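Local coordinates for cyanuric acid amidohydrolase (Azorhizobium caulinodans, PDB 4NQ3), which hydrolytically opens the s-triazine ring of cyanuric acid, giving carboxybiuret that decarboxylates to biuret on the pathway of atrazine breakdown, at residues S79-S87 with R311-G319; V282-S291 with Y331-D342. All blocks are in the same frame, centred on the assembly; numbering follows the deposited sequence.

Interaction 1: residues S79-S87 with R311-G319. With BR8 (barbituric acid), chain C.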
loop_
_atom_site.group_PDB
_atom_site.type_symbol
_atom_site.label_atom_id
_atom_site.label_comp_id
_atom_site.label_asym_id
_atom_site.label_seq_id
_atom_site.Cartn_x
_atom_site.Cartn_y
_atom_site.Cartn_z
ATOM N N SER A 79 -0.461 6.631 19.240
ATOM C CA SER A 79 -1.355 6.061 18.242
ATOM C C SER A 79 -0.916 6.468 16.862
ATOM O O SER A 79 -0.880 7.662 16.559
ATOM C CB SER A 79 -2.788 6.507 18.462
ATOM O OG SER A 79 -3.627 5.840 17.548
ATOM N N GLY A 80 -0.536 5.477 16.054
ATOM C CA GLY A 80 -0.055 5.708 14.703
ATOM C C GLY A 80 -1.198 5.919 13.734
ATOM O O GLY A 80 -2.372 5.701 14.063
ATOM N N GLY A 81 -0.859 6.353 12.529
ATOM C CA GLY A 81 -1.854 6.515 11.482
ATOM C C GLY A 81 -2.372 7.939 11.394
ATOM O O GLY A 81 -3.295 8.306 12.132
ATOM N N THR A 82 -1.783 8.744 10.506
ATOM C CA THR A 82 -2.245 10.110 10.317
ATOM C C THR A 82 -2.592 10.322 8.842
ATOM O O THR A 82 -1.928 11.077 8.129
ATOM C CB THR A 82 -1.190 11.141 10.772
ATOM O OG1 THR A 82 -0.068 11.114 9.885
ATOM C CG2 THR A 82 -0.704 10.835 12.184
ATOM N N GLU A 83 -3.675 9.687 8.408
ATOM C CA GLU A 83 -4.062 9.687 7.006
ATOM C C GLU A 83 -4.803 10.963 6.675
ATOM O O GLU A 83 -5.111 11.762 7.564
ATOM C CB GLU A 83 -4.929 8.467 6.684
ATOM C CG GLU A 83 -4.184 7.124 6.804
ATOM C CD GLU A 83 -4.046 6.623 8.259
ATOM O OE1 GLU A 83 -4.566 7.290 9.189
ATOM O OE2 GLU A 83 -3.434 5.546 8.473
ATOM N N GLY A 84 -5.099 11.160 5.396
ATOM C CA GLY A 84 -5.770 12.376 5.004
ATOM C C GLY A 84 -4.925 13.559 5.422
ATOM O O GLY A 84 -3.706 13.555 5.254
ATOM N N GLY A 85 -5.564 14.587 5.962
ATOM C CA GLY A 85 -4.828 15.780 6.321
ATOM C C GLY A 85 -4.460 15.801 7.787
ATOM O O GLY A 85 -3.896 16.775 8.267
HETATM N N MSE A 86 -4.785 14.728 8.499
HETATM C CA MSE A 86 -4.590 14.684 9.946
HETATM C C MSE A 86 -3.147 15.002 10.292
HETATM O O MSE A 86 -2.239 14.475 9.663
HETATM C CB MSE A 86 -4.982 13.324 10.505
HETATM C CG MSE A 86 -5.038 13.301 12.008
HETATM SE SE MSE A 86 -5.733 11.604 12.595
HETATM C CE MSE A 86 -6.147 10.850 10.826
ATOM N N SER A 87 -2.949 15.868 11.286
ATOM C CA SER A 87 -1.640 16.453 11.588
ATOM C C SER A 87 -0.940 15.836 12.815
ATOM O O SER A 87 -1.450 15.894 13.935
ATOM C CB SER A 87 -1.821 17.956 11.785
ATOM O OG SER A 87 -0.623 18.586 12.161
ATOM N N ARG A 311 -7.102 2.295 8.405
ATOM C CA ARG A 311 -6.442 3.351 7.655
ATOM C C ARG A 311 -7.485 4.220 6.922
ATOM O O ARG A 311 -7.422 5.465 6.987
ATOM C CB ARG A 311 -5.447 2.734 6.676
ATOM C CG ARG A 311 -4.146 3.463 6.542
ATOM C CD ARG A 311 -2.989 2.539 6.828
ATOM N NE ARG A 311 -1.785 2.891 6.060
ATOM C CZ ARG A 311 -1.230 4.103 6.007
ATOM N NH1 ARG A 311 -1.767 5.132 6.653
ATOM N NH2 ARG A 311 -0.131 4.291 5.286
ATOM N N HIS A 312 -8.458 3.566 6.269
ATOM C CA HIS A 312 -9.591 4.268 5.653
ATOM C C HIS A 312 -10.380 5.035 6.709
ATOM O O HIS A 312 -10.488 6.254 6.644
ATOM C CB HIS A 312 -10.545 3.295 4.938
ATOM C CG HIS A 312 -10.042 2.792 3.618
ATOM N ND1 HIS A 312 -10.051 3.560 2.471
ATOM C CD2 HIS A 312 -9.539 1.586 3.259
ATOM C CE1 HIS A 312 -9.549 2.858 1.470
ATOM N NE2 HIS A 312 -9.234 1.657 1.921
ATOM N N ALA A 313 -10.882 4.309 7.710
ATOM C CA ALA A 313 -11.763 4.878 8.732
ATOM C C ALA A 313 -11.177 6.148 9.323
ATOM O O ALA A 313 -11.884 7.158 9.470
ATOM C CB ALA A 313 -12.039 3.862 9.835
ATOM N N ARG A 314 -9.882 6.102 9.640
ATOM C CA ARG A 314 -9.211 7.256 10.224
ATOM C C ARG A 314 -9.252 8.459 9.288
ATOM O O ARG A 314 -9.745 9.521 9.670
ATOM C CB ARG A 314 -7.761 6.935 10.584
ATOM C CG ARG A 314 -7.536 6.284 11.942
ATOM C CD ARG A 314 -6.037 6.305 12.297
ATOM N NE ARG A 314 -5.248 5.573 11.318
ATOM C CZ ARG A 314 -4.915 4.297 11.450
ATOM N NH1 ARG A 314 -5.273 3.632 12.551
ATOM N NH2 ARG A 314 -4.210 3.695 10.498
ATOM N N ALA A 315 -8.728 8.296 8.074
ATOM C CA ALA A 315 -8.759 9.378 7.083
ATOM C C ALA A 315 -10.171 9.955 6.938
ATOM O O ALA A 315 -10.354 11.168 6.919
ATOM C CB ALA A 315 -8.246 8.893 5.732
ATOM N N PHE A 316 -11.167 9.082 6.854
ATOM C CA PHE A 316 -12.532 9.516 6.609
ATOM C C PHE A 316 -13.104 10.288 7.781
ATOM O O PHE A 316 -13.557 11.424 7.622
ATOM C CB PHE A 316 -13.422 8.321 6.309
ATOM C CG PHE A 316 -14.721 8.689 5.682
ATOM C CD1 PHE A 316 -14.756 9.253 4.399
ATOM C CD2 PHE A 316 -15.925 8.462 6.359
ATOM C CE1 PHE A 316 -15.968 9.592 3.805
ATOM C CE2 PHE A 316 -17.163 8.798 5.767
ATOM C CZ PHE A 316 -17.180 9.362 4.493
ATOM N N VAL A 317 -13.060 9.699 8.968
ATOM C CA VAL A 317 -13.596 10.394 10.129
ATOM C C VAL A 317 -12.775 11.650 10.473
ATOM O O VAL A 317 -13.337 12.635 10.945
ATOM C CB VAL A 317 -13.647 9.470 11.367
ATOM C CG1 VAL A 317 -13.995 10.267 12.634
ATOM C CG2 VAL A 317 -14.614 8.316 11.132
ATOM N N ALA A 318 -11.462 11.636 10.233
ATOM C CA ALA A 318 -10.654 12.822 10.531
ATOM C C ALA A 318 -11.162 13.999 9.702
ATOM O O ALA A 318 -11.300 15.122 10.198
ATOM C CB ALA A 318 -9.169 12.570 10.272
ATOM N N GLY A 319 -11.479 13.718 8.443
ATOM C CA GLY A 319 -12.022 14.726 7.563
ATOM C C GLY A 319 -13.352 15.262 8.067
ATOM O O GLY A 319 -13.543 16.475 8.120
HETATM N N1 BR8 C . -3.054 1.508 16.793
HETATM C C2 BR8 C . -2.529 2.619 16.228
HETATM O O2 BR8 C . -1.319 2.727 16.194
HETATM N N3 BR8 C . -3.344 3.581 15.703
HETATM C C4 BR8 C . -4.757 3.457 15.723
HETATM O O4 BR8 C . -5.456 4.339 15.234
HETATM C C5 BR8 C . -5.476 2.271 16.369
HETATM C C6 BR8 C . -4.426 1.298 16.888
HETATM O O8 BR8 C . -4.787 0.270 17.414
#
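Glu83 and Arg314 meet side-on, the carboxylate set against the NE edge of the guanidinium with their planes 24° apart. Each oxygen takes one nitrogen on its syn side: Arg314 NE reaches Glu83 OE1 at 2.8 Å, and Arg314 NH2 reaches Glu83 OE2 at 2.9 Å. Arg311, one helical turn earlier, arrives quite differently. Its chain crosses Glu83 at about a right angle, its guanidinium is turned 64° from the carboxylate, and NH1 meets Glu83 OE2 at 2.5 Å on the anti side, from the opposite face to Arg314 NH2. The bend of Glu83 at chi2 (80°) folds the carboxylate over this helix so that one acid can serve both arginines.

Farther along helix 309-325 the partners are small. Glu83 CB rests on Ala315 CB at 3.5 Å, and the CE methyl of Met86, present as selenomethionine, lies 3.5 Å from Ala318 CB; alanine lets the loop come this close. Glycines suit the loop for separate reasons: a CB on Gly81 would run into Arg314 NE, while Gly84 has the positive phi of a type II' turn. Gly84 N is also hydrogen-bonded to His312 ND1 of the second subunit, which places the turn at a subunit interface.

Beyond the salt bridge lies the pocket. Arg314 NH1 donates to O4 of barbituric acid at 2.8 Å, while Gly80 O, which lies over one guanidinium face, accepts from ligand N3 at 2.9 Å. With NE and NH2 gripped by Glu83, the rotation of the Arg314 guanidinium is fixed and NH1 is directed at the ligand. Glu83 is thus a second-shell residue from one repeat unit positioning a substrate-binding arginine of another, its negative charge probably balancing two buried positive ones.

Interaction 2: residues V282-S291 with Y331-D342. With MG (magnesium ion), chain K; BR8 (barbituric acid), chain C.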
loop_
_atom_site.group_PDB
_atom_site.type_symbol
_atom_site.label_atom_id
_atom_site.label_comp_id
_atom_site.label_asym_id
_atom_site.label_seq_id
_atom_site.Cartn_x
_atom_site.Cartn_y
_atom_site.Cartn_z
ATOM N N VAL A 282 -9.744 17.447 20.268
ATOM C CA VAL A 282 -10.687 16.382 19.918
ATOM C C VAL A 282 -10.042 15.009 19.984
ATOM O O VAL A 282 -8.972 14.805 19.424
ATOM C CB VAL A 282 -11.270 16.582 18.504
ATOM C CG1 VAL A 282 -12.394 15.598 18.259
ATOM C CG2 VAL A 282 -11.763 18.019 18.329
ATOM N N LEU A 283 -10.679 14.071 20.679
ATOM C CA LEU A 283 -10.228 12.671 20.683
ATOM C C LEU A 283 -11.373 11.802 20.173
ATOM O O LEU A 283 -12.468 11.835 20.737
ATOM C CB LEU A 283 -9.826 12.231 22.086
ATOM C CG LEU A 283 -9.067 13.291 22.877
ATOM C CD1 LEU A 283 -9.034 12.930 24.340
ATOM C CD2 LEU A 283 -7.675 13.410 22.355
ATOM N N ALA A 284 -11.158 11.033 19.114
ATOM C CA ALA A 284 -12.271 10.278 18.556
ATOM C C ALA A 284 -11.859 8.896 18.083
ATOM O O ALA A 284 -10.719 8.699 17.681
ATOM C CB ALA A 284 -12.889 11.044 17.433
ATOM N N LYS A 285 -12.786 7.939 18.150
ATOM C CA LYS A 285 -12.571 6.621 17.558
ATOM C C LYS A 285 -13.302 6.513 16.223
ATOM O O LYS A 285 -14.466 6.874 16.122
ATOM C CB LYS A 285 -13.053 5.528 18.489
ATOM C CG LYS A 285 -12.238 5.418 19.736
ATOM C CD LYS A 285 -10.872 4.860 19.418
ATOM C CE LYS A 285 -10.988 3.580 18.610
ATOM N NZ LYS A 285 -9.618 3.087 18.306
ATOM N N ALA A 286 -12.618 6.035 15.194
ATOM C CA ALA A 286 -13.249 5.814 13.903
ATOM C C ALA A 286 -13.219 4.336 13.587
ATOM O O ALA A 286 -12.208 3.678 13.811
ATOM C CB ALA A 286 -12.562 6.595 12.824
ATOM N N GLU A 287 -14.317 3.815 13.056
ATOM C CA GLU A 287 -14.403 2.393 12.775
ATOM C C GLU A 287 -15.125 2.122 11.475
ATOM O O GLU A 287 -16.196 2.669 11.237
ATOM C CB GLU A 287 -15.118 1.681 13.916
ATOM C CG GLU A 287 -15.184 0.183 13.740
ATOM C CD GLU A 287 -15.982 -0.502 14.834
ATOM O OE1 GLU A 287 -16.954 0.094 15.364
ATOM O OE2 GLU A 287 -15.618 -1.646 15.171
ATOM N N PRO A 288 -14.548 1.265 10.623
ATOM C CA PRO A 288 -15.333 0.851 9.458
ATOM C C PRO A 288 -16.475 -0.048 9.916
ATOM O O PRO A 288 -16.263 -0.957 10.716
ATOM C CB PRO A 288 -14.316 0.097 8.592
ATOM C CG PRO A 288 -13.295 -0.385 9.551
ATOM C CD PRO A 288 -13.207 0.657 10.638
ATOM N N SER A 289 -17.678 0.214 9.436
ATOM C CA SER A 289 -18.829 -0.544 9.893
ATOM C C SER A 289 -18.842 -1.942 9.287
ATOM O O SER A 289 -18.614 -2.105 8.089
ATOM C CB SER A 289 -20.124 0.188 9.547
ATOM O OG SER A 289 -20.255 0.338 8.147
ATOM N N ARG A 290 -19.120 -2.947 10.111
ATOM C CA ARG A 290 -19.029 -4.335 9.670
ATOM C C ARG A 290 -20.193 -4.772 8.802
ATOM O O ARG A 290 -20.149 -5.852 8.208
ATOM C CB ARG A 290 -18.930 -5.252 10.877
ATOM C CG ARG A 290 -17.597 -5.139 11.535
ATOM C CD ARG A 290 -17.469 -5.976 12.776
ATOM N NE ARG A 290 -16.150 -5.732 13.325
ATOM C CZ ARG A 290 -15.889 -4.753 14.183
ATOM N NH1 ARG A 290 -16.881 -3.965 14.597
ATOM N NH2 ARG A 290 -14.646 -4.572 14.631
ATOM N N SER A 291 -21.224 -3.930 8.728
ATOM C CA SER A 291 -22.359 -4.157 7.827
ATOM C C SER A 291 -21.911 -3.921 6.403
ATOM O O SER A 291 -22.585 -4.303 5.457
ATOM C CB SER A 291 -23.524 -3.229 8.149
ATOM O OG SER A 291 -23.156 -1.865 7.991
ATOM N N TYR A 331 -6.902 14.099 17.386
ATOM C CA TYR A 331 -6.502 12.731 17.707
ATOM C C TYR A 331 -7.610 11.777 17.273
ATOM O O TYR A 331 -8.653 11.702 17.897
ATOM C CB TYR A 331 -6.184 12.600 19.216
ATOM C CG TYR A 331 -5.860 11.183 19.675
ATOM C CD1 TYR A 331 -6.868 10.250 19.851
ATOM C CD2 TYR A 331 -4.555 10.780 19.943
ATOM C CE1 TYR A 331 -6.604 8.963 20.261
ATOM C CE2 TYR A 331 -4.278 9.478 20.362
ATOM C CZ TYR A 331 -5.319 8.574 20.514
ATOM O OH TYR A 331 -5.114 7.264 20.920
ATOM N N VAL A 332 -7.402 11.095 16.158
ATOM C CA VAL A 332 -8.349 10.103 15.653
ATOM C C VAL A 332 -7.702 8.738 15.568
ATOM O O VAL A 332 -6.657 8.578 14.968
ATOM C CB VAL A 332 -8.861 10.465 14.267
ATOM C CG1 VAL A 332 -9.846 9.416 13.782
ATOM C CG2 VAL A 332 -9.487 11.838 14.294
ATOM N N SER A 333 -8.373 7.745 16.113
ATOM C CA SER A 333 -7.816 6.417 16.304
ATOM C C SER A 333 -8.754 5.375 15.670
ATOM O O SER A 333 -9.967 5.474 15.816
ATOM C CB SER A 333 -7.631 6.162 17.796
ATOM O OG SER A 333 -7.345 4.809 18.037
ATOM N N GLY A 334 -8.209 4.400 14.949
ATOM C CA GLY A 334 -9.039 3.483 14.171
ATOM C C GLY A 334 -9.376 2.197 14.897
ATOM O O GLY A 334 -8.641 1.777 15.773
ATOM N N GLY A 335 -10.487 1.569 14.531
ATOM C CA GLY A 335 -10.878 0.288 15.096
ATOM C C GLY A 335 -11.657 0.456 16.386
ATOM O O GLY A 335 -11.082 0.686 17.453
ATOM N N GLY A 336 -12.973 0.317 16.306
ATOM C CA GLY A 336 -13.789 0.627 17.453
ATOM C C GLY A 336 -14.510 -0.565 18.010
ATOM O O GLY A 336 -15.711 -0.470 18.348
ATOM N N GLU A 337 -13.776 -1.676 18.131
ATOM C CA GLU A 337 -14.326 -2.906 18.708
ATOM C C GLU A 337 -14.863 -2.644 20.119
ATOM O O GLU A 337 -14.103 -2.315 21.029
ATOM C CB GLU A 337 -13.269 -3.995 18.750
ATOM C CG GLU A 337 -12.794 -4.479 17.386
ATOM C CD GLU A 337 -11.673 -3.624 16.800
ATOM O OE1 GLU A 337 -11.291 -2.617 17.442
ATOM O OE2 GLU A 337 -11.172 -3.970 15.698
ATOM N N HIS A 338 -16.173 -2.767 20.295
ATOM C CA HIS A 338 -16.809 -2.503 21.591
ATOM C C HIS A 338 -16.600 -1.083 22.075
ATOM O O HIS A 338 -16.769 -0.796 23.265
ATOM C CB HIS A 338 -16.301 -3.477 22.647
ATOM C CG HIS A 338 -16.492 -4.908 22.270
ATOM N ND1 HIS A 338 -17.728 -5.516 22.267
ATOM C CD2 HIS A 338 -15.613 -5.841 21.838
ATOM C CE1 HIS A 338 -17.599 -6.767 21.869
ATOM N NE2 HIS A 338 -16.324 -6.993 21.610
ATOM N N GLN A 339 -16.233 -0.196 21.154
ATOM C CA GLN A 339 -16.093 1.219 21.477
ATOM C C GLN A 339 -17.161 1.997 20.735
ATOM O O GLN A 339 -16.986 2.382 19.587
ATOM C CB GLN A 339 -14.696 1.696 21.126
ATOM C CG GLN A 339 -13.657 0.798 21.767
ATOM C CD GLN A 339 -12.307 0.872 21.084
ATOM O OE1 GLN A 339 -11.665 1.923 21.038
ATOM N NE2 GLN A 339 -11.877 -0.249 20.529
ATOM N N GLY A 340 -18.302 2.186 21.373
ATOM C CA GLY A 340 -19.442 2.714 20.647
ATOM C C GLY A 340 -20.042 1.570 19.862
ATOM O O GLY A 340 -19.505 0.466 19.868
ATOM N N PRO A 341 -21.163 1.826 19.191
ATOM C CA PRO A 341 -21.885 0.880 18.328
ATOM C C PRO A 341 -21.068 0.421 17.132
ATOM O O PRO A 341 -20.061 1.049 16.811
ATOM C CB PRO A 341 -23.065 1.699 17.852
ATOM C CG PRO A 341 -22.589 3.123 17.923
ATOM C CD PRO A 341 -21.773 3.163 19.177
ATOM N N ASP A 342 -21.483 -0.650 16.462
ATOM C CA ASP A 342 -20.749 -1.053 15.263
ATOM C C ASP A 342 -20.780 0.056 14.206
ATOM O O ASP A 342 -21.856 0.465 13.737
ATOM C CB ASP A 342 -21.301 -2.344 14.657
ATOM C CG ASP A 342 -20.605 -2.713 13.341
ATOM O OD1 ASP A 342 -19.457 -3.220 13.386
ATOM O OD2 ASP A 342 -21.211 -2.484 12.259
HETATM MG MG MG K . -17.686 1.182 17.649
HETATM N N1 BR8 C . -3.054 1.508 16.793
HETATM C C2 BR8 C . -2.529 2.619 16.228
HETATM O O2 BR8 C . -1.319 2.727 16.194
HETATM N N3 BR8 C . -3.344 3.581 15.703
HETATM C C4 BR8 C . -4.757 3.457 15.723
HETATM O O4 BR8 C . -5.456 4.339 15.234
HETATM C C5 BR8 C . -5.476 2.271 16.369
HETATM C C6 BR8 C . -4.426 1.298 16.888
HETATM O O8 BR8 C . -4.787 0.270 17.414
HETATM O O HOH W 1 -12.359 -2.197 14.161
#
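Lys285 and Ser333 stand side by side on one face of two neighbouring parallel strands, 282-286 and 331-334, the two strands of a beta-alpha-beta crossover through helix 309-325. A regular ladder runs from Tyr331 N on Val282 O to Gly335 N on Ala286 O.

Lys285 CB starts 4.1 Å from Ser333 O. Bends at chi2 (-71°) and chi3 (-51°) curl the chain over the strand end. CG, CD and CE pass beside Gln339 OE1, which is hydrogen-bonded to Cys225 N, CE lying 3.0 Å from that oxygen and close to Gly335 O. At the tip, NZ bonds to Ser333 OG at 2.9 Å, to Gly335 O at 2.9 Å and to Gly334 O at 3.0 Å, approaching both carbonyls from above their planes. Cys225 O is a fourth acceptor for at most three N-H, so some are probably shared. Lysine suits this place because its long flexible chain ends in several N-H donors on one atom. A methionine here would probably leave Ser333 OG and the glycine carbonyls without their shared donor and let the hydroxyl turn. The pairing is consistent with one of the three potential Ser-Lys dyads.

Past the strands, Arg290 NH1 bridges Glu287 OE2 and Asp342 OD1. The extended Glu287 chain lies along Gly336, and its OE1 bonds to the magnesium ion at 2.6 Å, beside the carbonyl oxygens of Gln339, Pro341 and Gly344.

Overall arrangement
The two interactions, with centres 12 Å apart, meet through helix 309-325, part of interaction 1, and through the barbituric acid. In interaction 1 this helix meets a loop of the first repeat unit; the same helix also packs on the sheet of interaction 2, where Val317 CG2 lies 3.2 Å from Ala286 CB. A second junction joins Ser79 CB to Tyr331 OH at 3.5 Å. Ligand O4 is the common point, receiving Arg314 NH1 from interaction 1 and, at 2.8 Å, Gly334 N from interaction 2. Arg52, Arg188 and Ser227 also hydrogen-bond the ligand; the nucleophile of this pocket is Ser226. The magnesium ion stands apart, about 13 Å from the Arg314 side chain.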